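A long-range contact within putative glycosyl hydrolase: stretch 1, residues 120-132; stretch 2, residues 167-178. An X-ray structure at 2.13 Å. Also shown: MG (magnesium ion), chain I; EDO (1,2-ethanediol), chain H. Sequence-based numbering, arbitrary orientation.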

ATOM      1  N   GLY C 120     -10.338 -25.895   4.015  1.00 23.28           N
ATOM      2  CA  GLY C 120      -9.857 -24.581   3.621  1.00 23.28           C
ATOM      3  C   GLY C 120     -10.942 -23.718   3.043  1.00 24.12           C
ATOM      4  O   GLY C 120     -11.981 -24.217   2.607  1.00 25.56           O
ATOM      5  N   ILE C 121     -10.705 -22.412   3.075  1.00 24.09           N
ATOM      6  CA  ILE C 121     -11.629 -21.433   2.532  1.00 23.91           C
ATOM      7  C   ILE C 121     -10.959 -20.784   1.328  1.00 22.10           C
ATOM      8  O   ILE C 121     -10.002 -20.021   1.488  1.00 21.65           O
ATOM      9  CB  ILE C 121     -12.015 -20.378   3.589  1.00 22.92           C
ATOM     10  CG1 ILE C 121     -12.649 -21.044   4.814  1.00 26.55           C
ATOM     11  CG2 ILE C 121     -12.978 -19.350   3.018  1.00 23.99           C
ATOM     12  CD1 ILE C 121     -11.810 -20.942   6.065  1.00 28.57           C
ATOM     13  N   PHE C 122     -11.448 -21.095   0.132  1.00 21.90           N
ATOM     14  CA  PHE C 122     -10.918 -20.501  -1.095  1.00 23.08           C
ATOM     15  C   PHE C 122     -11.644 -19.203  -1.400  1.00 23.67           C
ATOM     16  O   PHE C 122     -12.810 -19.209  -1.806  1.00 22.59           O
ATOM     17  CB  PHE C 122     -11.044 -21.458  -2.277  1.00 24.21           C
ATOM     18  CG  PHE C 122     -10.007 -22.547  -2.292  1.00 23.46           C
ATOM     19  CD1 PHE C 122     -10.112 -23.637  -1.437  1.00 23.63           C
ATOM     20  CD2 PHE C 122      -8.937 -22.488  -3.171  1.00 23.87           C
ATOM     21  CE1 PHE C 122      -9.165 -24.649  -1.454  1.00 23.99           C
ATOM     22  CE2 PHE C 122      -7.988 -23.490  -3.191  1.00 24.98           C
ATOM     23  CZ  PHE C 122      -8.102 -24.573  -2.332  1.00 25.20           C
ATOM     24  N   LEU C 123     -10.933 -18.095  -1.210  1.00 23.48           N
ATOM     25  CA  LEU C 123     -11.483 -16.755  -1.399  1.00 22.83           C
ATOM     26  C   LEU C 123     -11.625 -16.471  -2.888  1.00 22.45           C
ATOM     27  O   LEU C 123     -10.656 -16.597  -3.636  1.00 22.76           O
ATOM     28  CB  LEU C 123     -10.585 -15.717  -0.732  1.00 23.76           C
ATOM     29  CG  LEU C 123     -10.257 -16.005   0.742  1.00 25.91           C
ATOM     30  CD1 LEU C 123      -9.216 -15.029   1.265  1.00 26.20           C
ATOM     31  CD2 LEU C 123     -11.508 -15.965   1.609  1.00 26.17           C
ATOM     32  N   GLN C 124     -12.843 -16.120  -3.307  1.00 20.99           N
ATOM     33  CA  GLN C 124     -13.226 -16.033  -4.726  1.00 21.45           C
ATOM     34  C   GLN C 124     -12.894 -17.312  -5.507  1.00 21.24           C
ATOM     35  O   GLN C 124     -12.743 -17.276  -6.718  1.00 21.81           O
ATOM     36  CB  GLN C 124     -12.574 -14.822  -5.396  1.00 21.87           C
ATOM     37  CG  GLN C 124     -12.941 -13.498  -4.755  1.00 22.65           C
ATOM     38  CD  GLN C 124     -12.453 -12.315  -5.567  1.00 23.11           C
ATOM     39  OE1 GLN C 124     -11.255 -12.046  -5.631  1.00 21.29           O
ATOM     40  NE2 GLN C 124     -13.381 -11.613  -6.208  1.00 24.70           N
ATOM     41  N   GLY C 125     -12.800 -18.437  -4.806  1.00 21.33           N
ATOM     42  CA  GLY C 125     -12.480 -19.722  -5.422  1.00 24.01           C
ATOM     43  C   GLY C 125     -11.028 -19.897  -5.831  1.00 26.06           C
ATOM     44  O   GLY C 125     -10.693 -20.910  -6.428  1.00 27.95           O
HETATM   45  N   MSE C 126     -10.159 -18.934  -5.507  1.00 26.70           N
HETATM   46  CA  MSE C 126      -8.769 -18.952  -6.002  1.00 25.05           C
HETATM   47  C   MSE C 126      -7.709 -19.016  -4.925  1.00 24.29           C
HETATM   48  O   MSE C 126      -6.629 -19.546  -5.165  1.00 22.43           O
HETATM   49  CB  MSE C 126      -8.458 -17.681  -6.791  1.00 27.09           C
HETATM   50  CG  MSE C 126      -9.454 -17.341  -7.893  1.00 29.64           C
HETATM   51 SE   MSE C 126      -9.484 -18.746  -9.254  0.75 36.44          SE
HETATM   52  CE  MSE C 126      -8.084 -18.026 -10.447  1.00 36.14           C
ATOM     53  N   TYR C 127      -7.990 -18.477  -3.740  1.00 22.69           N
ATOM     54  CA  TYR C 127      -6.947 -18.241  -2.743  1.00 22.29           C
ATOM     55  C   TYR C 127      -7.284 -18.906  -1.407  1.00 21.40           C
ATOM     56  O   TYR C 127      -8.138 -18.416  -0.663  1.00 22.63           O
ATOM     57  CB  TYR C 127      -6.735 -16.729  -2.562  1.00 20.49           C
ATOM     58  CG  TYR C 127      -6.685 -15.951  -3.862  1.00 20.71           C
ATOM     59  CD1 TYR C 127      -5.669 -16.173  -4.789  1.00 20.84           C
ATOM     60  CD2 TYR C 127      -7.648 -14.994  -4.168  1.00 19.54           C
ATOM     61  CE1 TYR C 127      -5.617 -15.473  -5.979  1.00 19.92           C
ATOM     62  CE2 TYR C 127      -7.597 -14.286  -5.362  1.00 20.57           C
ATOM     63  CZ  TYR C 127      -6.581 -14.532  -6.264  1.00 19.18           C
ATOM     64  OH  TYR C 127      -6.531 -13.837  -7.448  1.00 17.21           O
ATOM     65  N   GLU C 128      -6.603 -20.004  -1.088  1.00 20.46           N
ATOM     66  CA  GLU C 128      -6.949 -20.793   0.100  1.00 21.90           C
ATOM     67  C   GLU C 128      -6.420 -20.194   1.402  1.00 20.67           C
ATOM     68  O   GLU C 128      -5.218 -19.985   1.556  1.00 20.51           O
ATOM     69  CB  GLU C 128      -6.436 -22.241   0.010  1.00 22.81           C
ATOM     70  CG  GLU C 128      -6.925 -23.104   1.178  1.00 23.49           C
ATOM     71  CD  GLU C 128      -6.409 -24.533   1.174  1.00 25.33           C
ATOM     72  OE1 GLU C 128      -5.471 -24.841   0.408  1.00 23.89           O
ATOM     73  OE2 GLU C 128      -6.949 -25.355   1.958  1.00 23.42           O
ATOM     74  N   VAL C 129      -7.336 -19.943   2.332  1.00 19.41           N
ATOM     75  CA  VAL C 129      -6.995 -19.773   3.732  1.00 19.63           C
ATOM     76  C   VAL C 129      -7.066 -21.161   4.350  1.00 19.79           C
ATOM     77  O   VAL C 129      -8.141 -21.755   4.431  1.00 19.96           O
ATOM     78  CB  VAL C 129      -7.955 -18.819   4.467  1.00 20.17           C
ATOM     79  CG1 VAL C 129      -7.519 -18.640   5.919  1.00 20.31           C
ATOM     80  CG2 VAL C 129      -8.021 -17.474   3.758  1.00 21.44           C
ATOM     81  N   GLN C 130      -5.917 -21.682   4.768  1.00 20.70           N
ATOM     82  CA  GLN C 130      -5.815 -23.065   5.221  1.00 21.48           C
ATOM     83  C   GLN C 130      -6.613 -23.313   6.498  1.00 20.79           C
ATOM     84  O   GLN C 130      -6.620 -22.490   7.413  1.00 21.25           O
ATOM     85  CB  GLN C 130      -4.348 -23.449   5.440  1.00 21.36           C
ATOM     86  CG  GLN C 130      -4.103 -24.849   5.998  1.00 22.92           C
ATOM     87  CD  GLN C 130      -4.407 -25.965   5.002  1.00 25.38           C
ATOM     88  OE1 GLN C 130      -5.522 -26.069   4.482  1.00 23.63           O
ATOM     89  NE2 GLN C 130      -3.409 -26.811   4.731  1.00 24.09           N
ATOM     90  N   VAL C 131      -7.297 -24.451   6.518  1.00 20.65           N
ATOM     91  CA  VAL C 131      -7.905 -24.990   7.716  1.00 21.89           C
ATOM     92  C   VAL C 131      -7.254 -26.342   7.995  1.00 22.64           C
ATOM     93  O   VAL C 131      -7.130 -27.178   7.100  1.00 23.00           O
ATOM     94  CB  VAL C 131      -9.428 -25.137   7.551  1.00 22.11           C
ATOM     95  CG1 VAL C 131     -10.024 -25.995   8.665  1.00 21.92           C
ATOM     96  CG2 VAL C 131     -10.073 -23.761   7.515  1.00 21.94           C
ATOM     97  N   LEU C 132      -6.812 -26.539   9.235  1.00 24.38           N
ATOM     98  CA  LEU C 132      -6.063 -27.734   9.615  1.00 24.57           C
ATOM     99  C   LEU C 132      -6.014 -27.847  11.129  1.00 25.90           C
ATOM    100  O   LEU C 132      -6.019 -26.829  11.832  1.00 26.24           O
ATOM    101  CB  LEU C 132      -4.643 -27.665   9.057  1.00 23.21           C
ATOM    102  CG  LEU C 132      -3.766 -28.912   9.106  1.00 23.79           C
ATOM    103  CD1 LEU C 132      -4.346 -30.038   8.258  1.00 24.39           C
ATOM    104  CD2 LEU C 132      -2.363 -28.566   8.636  1.00 23.42           C
ATOM    105  N   VAL C 167     -12.565 -19.928  15.538  1.00 22.54           N
ATOM    106  CA  VAL C 167     -13.328 -18.833  14.958  1.00 21.91           C
ATOM    107  C   VAL C 167     -12.464 -18.052  13.986  1.00 20.50           C
ATOM    108  O   VAL C 167     -11.418 -17.541  14.369  1.00 18.88           O
ATOM    109  CB  VAL C 167     -13.837 -17.884  16.058  1.00 21.27           C
ATOM    110  CG1 VAL C 167     -14.613 -16.724  15.456  1.00 22.48           C
ATOM    111  CG2 VAL C 167     -14.698 -18.643  17.054  1.00 21.15           C
ATOM    112  N   TYR C 168     -12.899 -17.972  12.730  1.00 21.15           N
ATOM    113  CA  TYR C 168     -12.239 -17.131  11.740  1.00 21.58           C
ATOM    114  C   TYR C 168     -13.064 -15.879  11.471  1.00 22.60           C
ATOM    115  O   TYR C 168     -14.279 -15.957  11.260  1.00 23.98           O
ATOM    116  CB  TYR C 168     -12.039 -17.861  10.407  1.00 21.72           C
ATOM    117  CG  TYR C 168     -10.822 -18.764  10.254  1.00 21.11           C
ATOM    118  CD1 TYR C 168      -9.843 -18.883  11.238  1.00 23.11           C
ATOM    119  CD2 TYR C 168     -10.638 -19.472   9.069  1.00 20.94           C
ATOM    120  CE1 TYR C 168      -8.734 -19.707  11.049  1.00 22.24           C
ATOM    121  CE2 TYR C 168      -9.541 -20.284   8.870  1.00 21.11           C
ATOM    122  CZ  TYR C 168      -8.585 -20.394   9.857  1.00 21.34           C
ATOM    123  OH  TYR C 168      -7.501 -21.223   9.637  1.00 19.36           O
ATOM    124  N   ASP C 169     -12.391 -14.731  11.484  1.00 22.94           N
ATOM    125  CA  ASP C 169     -12.925 -13.498  10.912  1.00 22.95           C
ATOM    126  C   ASP C 169     -11.959 -13.062   9.823  1.00 23.84           C
ATOM    127  O   ASP C 169     -10.752 -12.981  10.053  1.00 23.83           O
ATOM    128  CB  ASP C 169     -13.107 -12.427  11.983  1.00 23.21           C
ATOM    129  CG  ASP C 169     -14.318 -12.692  12.856  1.00 24.22           C
ATOM    130  OD1 ASP C 169     -15.447 -12.633  12.324  1.00 26.51           O
ATOM    131  OD2 ASP C 169     -14.154 -12.993  14.061  1.00 25.21           O
ATOM    132  N   ILE C 170     -12.498 -12.815   8.632  1.00 21.96           N
ATOM    133  CA  ILE C 170     -11.698 -12.613   7.429  1.00 21.13           C
ATOM    134  C   ILE C 170     -12.151 -11.339   6.720  1.00 21.54           C
ATOM    135  O   ILE C 170     -13.344 -11.148   6.501  1.00 21.32           O
ATOM    136  CB  ILE C 170     -11.838 -13.808   6.474  1.00 19.98           C
ATOM    137  CG1 ILE C 170     -11.221 -15.060   7.107  1.00 20.12           C
ATOM    138  CG2 ILE C 170     -11.192 -13.503   5.129  1.00 20.83           C
ATOM    139  CD1 ILE C 170     -11.543 -16.359   6.385  1.00 20.91           C
ATOM    140  N   ILE C 171     -11.199 -10.468   6.400  1.00 20.56           N
ATOM    141  CA  ILE C 171     -11.476  -9.253   5.651  1.00 20.99           C
ATOM    142  C   ILE C 171     -10.671  -9.330   4.366  1.00 20.94           C
ATOM    143  O   ILE C 171      -9.450  -9.471   4.416  1.00 26.17           O
ATOM    144  CB  ILE C 171     -11.101  -7.984   6.435  1.00 21.86           C
ATOM    145  CG1 ILE C 171     -11.754  -7.999   7.823  1.00 22.02           C
ATOM    146  CG2 ILE C 171     -11.513  -6.737   5.651  1.00 19.45           C
ATOM    147  CD1 ILE C 171     -11.296  -6.875   8.736  1.00 22.16           C
ATOM    148  N   TYR C 172     -11.360  -9.233   3.230  1.00 19.17           N
ATOM    149  CA  TYR C 172     -10.769  -9.501   1.929  1.00 19.71           C
ATOM    150  C   TYR C 172     -11.030  -8.373   0.938  1.00 20.65           C
ATOM    151  O   TYR C 172     -12.162  -7.898   0.797  1.00 19.67           O
ATOM    152  CB  TYR C 172     -11.338 -10.802   1.368  1.00 20.09           C
ATOM    153  CG  TYR C 172     -10.829 -11.169  -0.005  1.00 19.39           C
ATOM    154  CD1 TYR C 172      -9.579 -11.757  -0.173  1.00 19.10           C
ATOM    155  CD2 TYR C 172     -11.605 -10.938  -1.138  1.00 19.29           C
ATOM    156  CE1 TYR C 172      -9.120 -12.110  -1.431  1.00 19.60           C
ATOM    157  CE2 TYR C 172     -11.155 -11.276  -2.398  1.00 18.72           C
ATOM    158  CZ  TYR C 172      -9.916 -11.864  -2.542  1.00 19.13           C
ATOM    159  OH  TYR C 172      -9.466 -12.204  -3.792  1.00 19.49           O
ATOM    160  N   THR C 173      -9.965  -7.964   0.258  1.00 21.01           N
ATOM    161  CA  THR C 173     -10.029  -7.015  -0.831  1.00 21.90           C
ATOM    162  C   THR C 173      -9.641  -7.753  -2.106  1.00 22.01           C
ATOM    163  O   THR C 173      -8.563  -8.338  -2.186  1.00 22.49           O
ATOM    164  CB  THR C 173      -9.078  -5.833  -0.585  1.00 24.35           C
ATOM    165  OG1 THR C 173      -9.374  -5.243   0.690  1.00 26.96           O
ATOM    166  CG2 THR C 173      -9.218  -4.783  -1.668  1.00 26.14           C
ATOM    167  N   ALA C 174     -10.534  -7.728  -3.093  1.00 22.48           N
ATOM    168  CA  ALA C 174     -10.328  -8.436  -4.353  1.00 21.95           C
ATOM    169  C   ALA C 174      -9.287  -7.727  -5.210  1.00 21.81           C
ATOM    170  O   ALA C 174      -9.076  -6.526  -5.056  1.00 21.23           O
ATOM    171  CB  ALA C 174     -11.639  -8.550  -5.115  1.00 22.81           C
ATOM    172  N   PRO C 175      -8.620  -8.475  -6.105  1.00 20.65           N
ATOM    173  CA  PRO C 175      -7.644  -7.866  -6.985  1.00 20.98           C
ATOM    174  C   PRO C 175      -8.329  -7.171  -8.148  1.00 20.79           C
ATOM    175  O   PRO C 175      -9.518  -7.382  -8.364  1.00 19.18           O
ATOM    176  CB  PRO C 175      -6.862  -9.063  -7.510  1.00 21.76           C
ATOM    177  CG  PRO C 175      -7.870 -10.158  -7.549  1.00 21.51           C
ATOM    178  CD  PRO C 175      -8.761  -9.924  -6.361  1.00 21.95           C
ATOM    179  N   THR C 176      -7.580  -6.329  -8.856  1.00 21.48           N
ATOM    180  CA  THR C 176      -7.961  -5.868 -10.182  1.00 21.04           C
ATOM    181  C   THR C 176      -6.926  -6.382 -11.177  1.00 21.94           C
ATOM    182  O   THR C 176      -5.773  -6.598 -10.820  1.00 23.63           O
ATOM    183  CB  THR C 176      -8.055  -4.335 -10.261  1.00 22.24           C
ATOM    184  OG1 THR C 176      -6.807  -3.747  -9.875  1.00 22.52           O
ATOM    185  CG2 THR C 176      -9.170  -3.815  -9.351  1.00 21.98           C
ATOM    186  N   PHE C 177      -7.343  -6.582 -12.421  1.00 24.20           N
ATOM    187  CA  PHE C 177      -6.470  -7.142 -13.447  1.00 24.80           C
ATOM    188  C   PHE C 177      -6.301  -6.180 -14.609  1.00 25.67           C
ATOM    189  O   PHE C 177      -7.223  -5.451 -14.962  1.00 25.90           O
ATOM    190  CB  PHE C 177      -7.031  -8.472 -13.951  1.00 24.56           C
ATOM    191  CG  PHE C 177      -6.873  -9.592 -12.973  1.00 24.33           C
ATOM    192  CD1 PHE C 177      -5.683 -10.314 -12.912  1.00 23.50           C
ATOM    193  CD2 PHE C 177      -7.906  -9.928 -12.100  1.00 24.24           C
ATOM    194  CE1 PHE C 177      -5.528 -11.344 -11.998  1.00 22.69           C
ATOM    195  CE2 PHE C 177      -7.747 -10.953 -11.176  1.00 22.57           C
ATOM    196  CZ  PHE C 177      -6.560 -11.663 -11.130  1.00 21.72           C
ATOM    197  N   LYS C 178      -5.111  -6.180 -15.195  1.00 27.35           N
ATOM    198  CA  LYS C 178      -4.856  -5.415 -16.408  1.00 28.25           C
ATOM    199  C   LYS C 178      -5.419  -6.164 -17.610  1.00 30.61           C
ATOM    200  O   LYS C 178      -5.730  -7.351 -17.521  1.00 28.61           O
ATOM    201  CB  LYS C 178      -3.362  -5.182 -16.615  1.00 26.99           C
ATOM    202  CG  LYS C 178      -2.679  -4.457 -15.479  1.00 27.77           C
ATOM    203  CD  LYS C 178      -1.220  -4.185 -15.805  1.00 28.63           C
ATOM    204  CE  LYS C 178      -0.479  -3.687 -14.573  1.00 29.35           C
ATOM    205  NZ  LYS C 178       0.994  -3.653 -14.779  1.00 30.34           N
TER
HETATM  206 MG    MG I 302      -6.568 -27.268   3.043  1.00 15.65          MG
HETATM  207  C1  EDO H 301     -12.627 -10.648  16.208  1.00 45.96           C
HETATM  208  O1  EDO H 301     -12.353 -11.914  15.598  1.00 50.85           O
HETATM  209  C2  EDO H 301     -13.910 -10.089  15.613  1.00 45.25           C
HETATM  210  O2  EDO H 301     -14.066  -8.723  16.013  1.00 50.35           O
HETATM  211  O   HOH W   1      -4.995 -27.387   1.882  1.00 21.33           O

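Stretch 1 is a β-hairpin, strands 120-123 and 127-131 joined by a type II turn from F122 to G125, and it packs side chain to side chain against strand 167-173. The strand axes stay more than 10 Å apart (closest approaches 10.4 and 10.9 Å), so no backbone hydrogen bonds cross the gap; side chains fill it, burying 504 Å² in all. Strand 167-173 runs at 23° to the first hairpin strand and at 169° to the second. Its alternate residues Y168, I170 and Y172 point toward the hairpin, which answers with I121, L123, Y127 and V129. The hairpin itself is pinned by paired backbone bonds, I121 N to V129 O (3.0 Å) and V129 N to I121 O (2.8 Å), which set I121 and V129 side by side.

Two tyrosines are the main bumps. At one end, Y168 (chi1 m) lays its ring among three aliphatic side chains. I121 CD1 meets the ring edge at Y168 CD2 (3.5 Å), while V129 CG1 and V131 CG2 both approach Y168 CE2, at 3.9 and 3.8 Å. The branched side chains make a hollow lined with methyl groups, suited to the flat ring, and the ring is long enough to carry its hydroxyl through to the backbone beyond: Y168 OH donates to Q130 O at 2.7 Å. The polar tip of a buried residue is thereby satisfied. Q130 can offer its carbonyl here although its own CB points away; its OE1, like E128 OE2, binds the magnesium ion, with Q130 OE1 at 2.1 Å and E128 OE2 at 2.2 Å from MG.

In the middle the fit is looser. I170 reaches L123 with CG2 to CD2 at 4.3 Å, two buried, branched aliphatic side chains in apolar contact.

Y172 is the second bump, with 82 Å² covered, the most of any residue here. Its chi1 is t, unlike the m of Y168. L123 lies over one face of its ring, CB 4.2 Å from the Y172 centroid and 22° off the normal, a CH-pi contact; L123 CD1 also comes within 3.6 Å of Y172 CD1. Y127 adds a further wall, its CD2 4.2 Å from Y172 CZ, and the Y172 hydroxyl sits at the edge of the Y127 ring, with Y127 CE2 to Y172 OH at 3.2 Å.

Q124, in the turn, closes this end. Its side chain reaches out to receive a hydrogen bond from Y172 OH at OE1 (2.6 Å), and the same oxygen rests 3.6 Å from A174 CB and 3.4 Å from P175 CD. The small methyl of A174 fits close beside the amide, whose NE2 is hydrogen-bonded elsewhere in the structure. Past the turn, Y127 OH comes 3.9 Å from P175 CG and 4.3 Å from F177 CZ, lying at the edge of the F177 ring, so the contact tapers off through loose packing.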